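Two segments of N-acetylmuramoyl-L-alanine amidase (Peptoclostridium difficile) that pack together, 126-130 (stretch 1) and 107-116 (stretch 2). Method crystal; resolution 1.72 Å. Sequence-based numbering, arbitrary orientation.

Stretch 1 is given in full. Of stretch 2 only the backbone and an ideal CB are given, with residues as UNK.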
ATOM      1  N   ASP A 126       7.069  -7.177  12.442  1.00 42.76           N
ATOM      2  CA  ASP A 126       7.042  -7.811  11.120  1.00 41.64           C
ATOM      3  C   ASP A 126       5.993  -8.932  11.084  1.00 38.69           C
ATOM      4  O   ASP A 126       6.247 -10.053  11.528  1.00 43.73           O
ATOM      5  CB  ASP A 126       8.456  -8.318  10.785  1.00 38.36           C
ATOM      6  CG  ASP A 126       8.553  -9.001   9.439  1.00 46.71           C
ATOM      7  OD1 ASP A 126       7.568  -9.018   8.674  1.00 37.26           O
ATOM      8  OD2 ASP A 126       9.650  -9.521   9.140  1.00 45.26           O
ATOM      9  N   ARG A 127       4.806  -8.613  10.568  1.00 35.87           N
ATOM     10  CA  ARG A 127       3.718  -9.581  10.474  1.00 34.94           C
ATOM     11  C   ARG A 127       3.851 -10.471   9.234  1.00 39.96           C
ATOM     12  O   ARG A 127       3.037 -11.373   9.023  1.00 43.72           O
ATOM     13  CB  ARG A 127       2.357  -8.874  10.480  1.00 34.29           C
ATOM     14  CG  ARG A 127       2.094  -8.053  11.740  1.00 33.46           C
ATOM     15  CD  ARG A 127       0.750  -7.322  11.683  1.00 34.13           C
ATOM     16  NE  ARG A 127      -0.385  -8.242  11.640  1.00 35.18           N
ATOM     17  CZ  ARG A 127      -0.983  -8.727  12.723  1.00 40.10           C
ATOM     18  NH1 ARG A 127      -0.560  -8.386  13.933  1.00 36.77           N
ATOM     19  NH2 ARG A 127      -2.000  -9.562  12.601  1.00 52.74           N
ATOM     20  N   GLY A 128       4.883 -10.222   8.428  1.00 39.85           N
ATOM     21  CA  GLY A 128       5.182 -11.072   7.285  1.00 35.49           C
ATOM     22  C   GLY A 128       4.314 -10.783   6.079  1.00 35.98           C
ATOM     23  O   GLY A 128       3.685  -9.728   5.996  1.00 32.88           O
ATOM     24  N   ILE A 129       4.285 -11.730   5.143  1.00 36.80           N
ATOM     25  CA  ILE A 129       3.480 -11.594   3.935  1.00 32.22           C
ATOM     26  C   ILE A 129       2.352 -12.625   3.954  1.00 36.53           C
ATOM     27  O   ILE A 129       2.483 -13.689   4.576  1.00 37.46           O
ATOM     28  CB  ILE A 129       4.337 -11.743   2.664  1.00 36.48           C
ATOM     29  CG1 ILE A 129       4.934 -13.152   2.563  1.00 39.72           C
ATOM     30  CG2 ILE A 129       5.440 -10.693   2.653  1.00 38.27           C
ATOM     31  CD1 ILE A 129       5.666 -13.416   1.247  1.00 44.20           C
ATOM     32  N   VAL A 130       1.245 -12.300   3.286  1.00 38.48           N
ATOM     33  CA  VAL A 130       0.017 -13.091   3.375  1.00 42.43           C
ATOM     34  C   VAL A 130      -0.635 -13.215   1.999  1.00 39.03           C
ATOM     35  O   VAL A 130      -0.722 -12.233   1.269  1.00 38.21           O
ATOM     36  CB  VAL A 130      -1.019 -12.391   4.293  1.00 44.25           C
ATOM     37  CG1 VAL A 130      -2.229 -13.276   4.508  1.00 59.41           C
ATOM     38  CG2 VAL A 130      -0.402 -12.011   5.623  1.00 55.60           C
ATOM     39  N   UNK A 107       4.585 -11.452  -7.666  1.00 38.31           N
ATOM     40  CA  UNK A 107       3.892 -10.737  -6.594  1.00 33.51           C
ATOM     41  C   UNK A 107       4.397 -11.144  -5.210  1.00 33.67           C
ATOM     42  O   UNK A 107       4.536 -10.303  -4.314  1.00 37.15           O
ATOM     43  CB  UNK A 107       2.385 -10.987  -6.688  1.00 33.51           C
ATOM     44  N   UNK A 108       4.641 -12.437  -5.030  1.00 37.74           N
ATOM     45  CA  UNK A 108       5.104 -12.939  -3.742  1.00 35.92           C
ATOM     46  C   UNK A 108       6.489 -12.370  -3.441  1.00 44.10           C
ATOM     47  O   UNK A 108       6.774 -11.948  -2.313  1.00 41.48           O
ATOM     48  CB  UNK A 108       5.133 -14.469  -3.732  1.00 35.92           C
ATOM     49  N   UNK A 109       7.341 -12.350  -4.463  1.00 41.53           N
ATOM     50  CA  UNK A 109       8.685 -11.798  -4.335  1.00 47.64           C
ATOM     51  C   UNK A 109       8.643 -10.285  -4.046  1.00 41.89           C
ATOM     52  O   UNK A 109       9.384  -9.780  -3.194  1.00 41.21           O
ATOM     53  CB  UNK A 109       9.486 -12.071  -5.609  1.00 47.64           C
ATOM     54  N   UNK A 110       7.775  -9.570  -4.755  1.00 37.28           N
ATOM     55  CA  UNK A 110       7.581  -8.138  -4.525  1.00 35.33           C
ATOM     56  C   UNK A 110       7.133  -7.876  -3.086  1.00 36.44           C
ATOM     57  O   UNK A 110       7.642  -6.974  -2.419  1.00 35.06           O
ATOM     58  CB  UNK A 110       6.555  -7.573  -5.509  1.00 35.33           C
ATOM     59  N   UNK A 111       6.182  -8.680  -2.616  1.00 35.74           N
ATOM     60  CA  UNK A 111       5.658  -8.561  -1.261  1.00 32.85           C
ATOM     61  C   UNK A 111       6.753  -8.736  -0.212  1.00 37.82           C
ATOM     62  O   UNK A 111       6.837  -7.956   0.735  1.00 35.53           O
ATOM     63  CB  UNK A 111       4.550  -9.591  -1.034  1.00 32.85           C
ATOM     64  N   UNK A 112       7.580  -9.765  -0.368  1.00 38.21           N
ATOM     65  CA  UNK A 112       8.621 -10.022   0.621  1.00 39.12           C
ATOM     66  C   UNK A 112       9.674  -8.911   0.637  1.00 40.35           C
ATOM     67  O   UNK A 112      10.116  -8.475   1.705  1.00 41.71           O
ATOM     68  CB  UNK A 112       9.288 -11.370   0.342  1.00 39.12           C
ATOM     69  N   UNK A 113      10.072  -8.455  -0.548  1.00 41.50           N
ATOM     70  CA  UNK A 113      11.085  -7.409  -0.656  1.00 46.33           C
ATOM     71  C   UNK A 113      10.590  -6.104  -0.023  1.00 35.65           C
ATOM     72  O   UNK A 113      11.294  -5.499   0.798  1.00 37.04           O
ATOM     73  CB  UNK A 113      11.458  -7.179  -2.122  1.00 46.33           C
ATOM     74  N   UNK A 114       9.380  -5.690  -0.389  1.00 32.64           N
ATOM     75  CA  UNK A 114       8.781  -4.489   0.192  1.00 29.95           C
ATOM     76  C   UNK A 114       8.589  -4.640   1.707  1.00 38.02           C
ATOM     77  O   UNK A 114       9.005  -3.770   2.478  1.00 33.06           O
ATOM     78  CB  UNK A 114       7.440  -4.190  -0.481  1.00 29.95           C
ATOM     79  N   UNK A 115       7.992  -5.750   2.134  1.00 32.73           N
ATOM     80  CA  UNK A 115       7.803  -6.005   3.573  1.00 35.03           C
ATOM     81  C   UNK A 115       9.103  -5.944   4.383  1.00 36.55           C
ATOM     82  O   UNK A 115       9.166  -5.269   5.417  1.00 35.21           O
ATOM     83  CB  UNK A 115       7.157  -7.378   3.768  1.00 35.03           C
ATOM     84  N   UNK A 116      10.140  -6.636   3.921  1.00 35.77           N
ATOM     85  CA  UNK A 116      11.412  -6.630   4.633  1.00 38.86           C
ATOM     86  C   UNK A 116      12.041  -5.240   4.685  1.00 41.10           C
ATOM     87  O   UNK A 116      12.640  -4.861   5.688  1.00 39.69           O
ATOM     88  CB  UNK A 116      12.382  -7.612   3.973  1.00 38.86           C
TER

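Stretch 2 is a helix that runs nearly antiparallel to the strand of stretch 1, at an angle of 167° and a closest axis approach of 8.1 Å. What it meets there is mostly Ile129, whose CA-to-CB bond points toward the helix, and the carboxylate of Asp126.

Position 107 has nothing of stretch 1 near its CB. The helical backbone is the one visible restraint, so many residues would suit. It is Ser107, and it makes no contact here.

At position 108 the CB points sideways and lies 5.1 Å from Ile129 CD1. A side chain with a few methylenes could lie along that methyl, and its end would lead off into space that stretch 1 leaves open, so a long polar or aliphatic residue fits. The residue is Lys108, with all four chi angles t. Its CG is 4.1 Å from Ile129 CD1, and its extended chain carries NZ well beyond the isoleucine.

Position 109 points away, and stretch 1 sets no preference. It is Glu109, which touches a crystal neighbour.

Position 110 is out of reach of stretch 1, so any good helix former would do. It is Leu110.

Position 111 points toward the strand. Its CB is already 4.0 Å from Ile129 CG2, so a small apolar residue can pack without further reach. It is Ala111, and its methyl makes just that apolar contact. The backbone is close too: Ala111 O is 3.6 Å from Ile129 CG2.

At position 112 the CB points sideways, 4.3 Å from Ile129 CD1. An aliphatic chain could cover the methyl, and a longer polar one could also extend toward Asp126. The residue is Gln112. Its OE1 lies 3.9 Å from Ile129 CD1. Its NE2 donates to the side chain at 116 and, at 2.9 Å, to the O atom of water 1. That water donates to Asp126 OD1 at 3.1 Å, so it bridges the helix and the strand.

Position 113 points away and leaves the choice open. It is Thr113, whose OG1 donates to Glu109 O one turn earlier, at 3.1 Å.

Position 114 points sideways with no part of stretch 1 near its CB, so many side chains would suit. It is Val114, which makes no contact here.

Position 115 points toward the strand. Its CB is 3.9 Å from Ile129 CG2, 4.7 Å from Gly128 O and 5.2 Å from Asp126 OD1. The site offers a methyl near the base and acceptors further out. A chain with an apolar stem and a donor at its end would suit, such as glutamine, lysine or arginine. It is Gln115. Its CB packs on Ile129 CG2, and NE2 donates to Asp126 OD1 at 2.9 Å with an angle of 156°. Gly128 N donates to Asp126 OD1 at 3.0 Å, so this oxygen accepts from both the helix and its own strand.

Position 116 points sideways into space that stretch 1 leaves free, and small polar residues are among many that fit. It is Ser116, whose OG accepts from Gln112 NE2 at 2.9 Å.

Stretch 2 (107-116) SKELAQTVQS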
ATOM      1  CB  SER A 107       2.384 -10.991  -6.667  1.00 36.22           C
ATOM      2  OG  SER A 107       1.823 -10.444  -7.846  1.00 36.20           O
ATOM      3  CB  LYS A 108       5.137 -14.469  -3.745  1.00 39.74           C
ATOM      4  CG  LYS A 108       5.696 -15.086  -2.464  1.00 43.42           C
ATOM      5  CD  LYS A 108       5.542 -16.602  -2.466  1.00 51.65           C
ATOM      6  CE  LYS A 108       5.942 -17.192  -1.123  1.00 61.72           C
ATOM      7  NZ  LYS A 108       5.625 -18.644  -1.015  1.00 62.34           N
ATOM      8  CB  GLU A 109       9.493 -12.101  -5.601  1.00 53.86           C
ATOM      9  CG  GLU A 109       9.882 -13.582  -5.781  1.00 65.92           C
ATOM     10  CD  GLU A 109       8.692 -14.525  -5.970  1.00 70.51           C
ATOM     11  OE1 GLU A 109       7.679 -14.123  -6.581  1.00 63.01           O
ATOM     12  OE2 GLU A 109       8.773 -15.678  -5.501  1.00 76.54           O
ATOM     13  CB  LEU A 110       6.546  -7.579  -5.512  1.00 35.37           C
ATOM     14  CG  LEU A 110       6.042  -6.146  -5.302  1.00 33.08           C
ATOM     15  CD1 LEU A 110       7.177  -5.126  -5.407  1.00 36.90           C
ATOM     16  CD2 LEU A 110       4.930  -5.818  -6.295  1.00 31.37           C
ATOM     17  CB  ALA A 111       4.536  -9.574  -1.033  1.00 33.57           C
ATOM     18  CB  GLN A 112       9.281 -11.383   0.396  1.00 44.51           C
ATOM     19  CG  GLN A 112      10.251 -11.773   1.507  1.00 55.23           C
ATOM     20  CD  GLN A 112       9.578 -11.872   2.872  1.00 62.66           C
ATOM     21  OE1 GLN A 112       8.996 -12.902   3.210  1.00 71.36           O
ATOM     22  NE2 GLN A 112       9.652 -10.796   3.658  1.00 47.13           N
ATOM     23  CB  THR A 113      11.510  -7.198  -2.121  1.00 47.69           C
ATOM     24  OG1 THR A 113      12.062  -8.420  -2.622  1.00 46.95           O
ATOM     25  CG2 THR A 113      12.553  -6.100  -2.232  1.00 48.32           C
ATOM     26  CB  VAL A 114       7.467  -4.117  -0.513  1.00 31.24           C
ATOM     27  CG1 VAL A 114       6.682  -3.088   0.302  1.00 27.60           C
ATOM     28  CG2 VAL A 114       7.762  -3.579  -1.922  1.00 34.61           C
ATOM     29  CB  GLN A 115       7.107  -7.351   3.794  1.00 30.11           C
ATOM     30  CG  GLN A 115       6.979  -7.761   5.260  1.00 32.39           C
ATOM     31  CD  GLN A 115       5.863  -7.024   5.977  1.00 33.49           C
ATOM     32  OE1 GLN A 115       4.969  -6.459   5.347  1.00 33.06           O
ATOM     33  NE2 GLN A 115       5.909  -7.034   7.309  1.00 30.85           N
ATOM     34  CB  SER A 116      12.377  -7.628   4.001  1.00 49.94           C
ATOM     35  OG  SER A 116      11.890  -8.943   4.160  1.00 49.60           O
TER
HETATM   36  O   HOH W   1       8.651 -10.811   6.374  1.00 48.22           O
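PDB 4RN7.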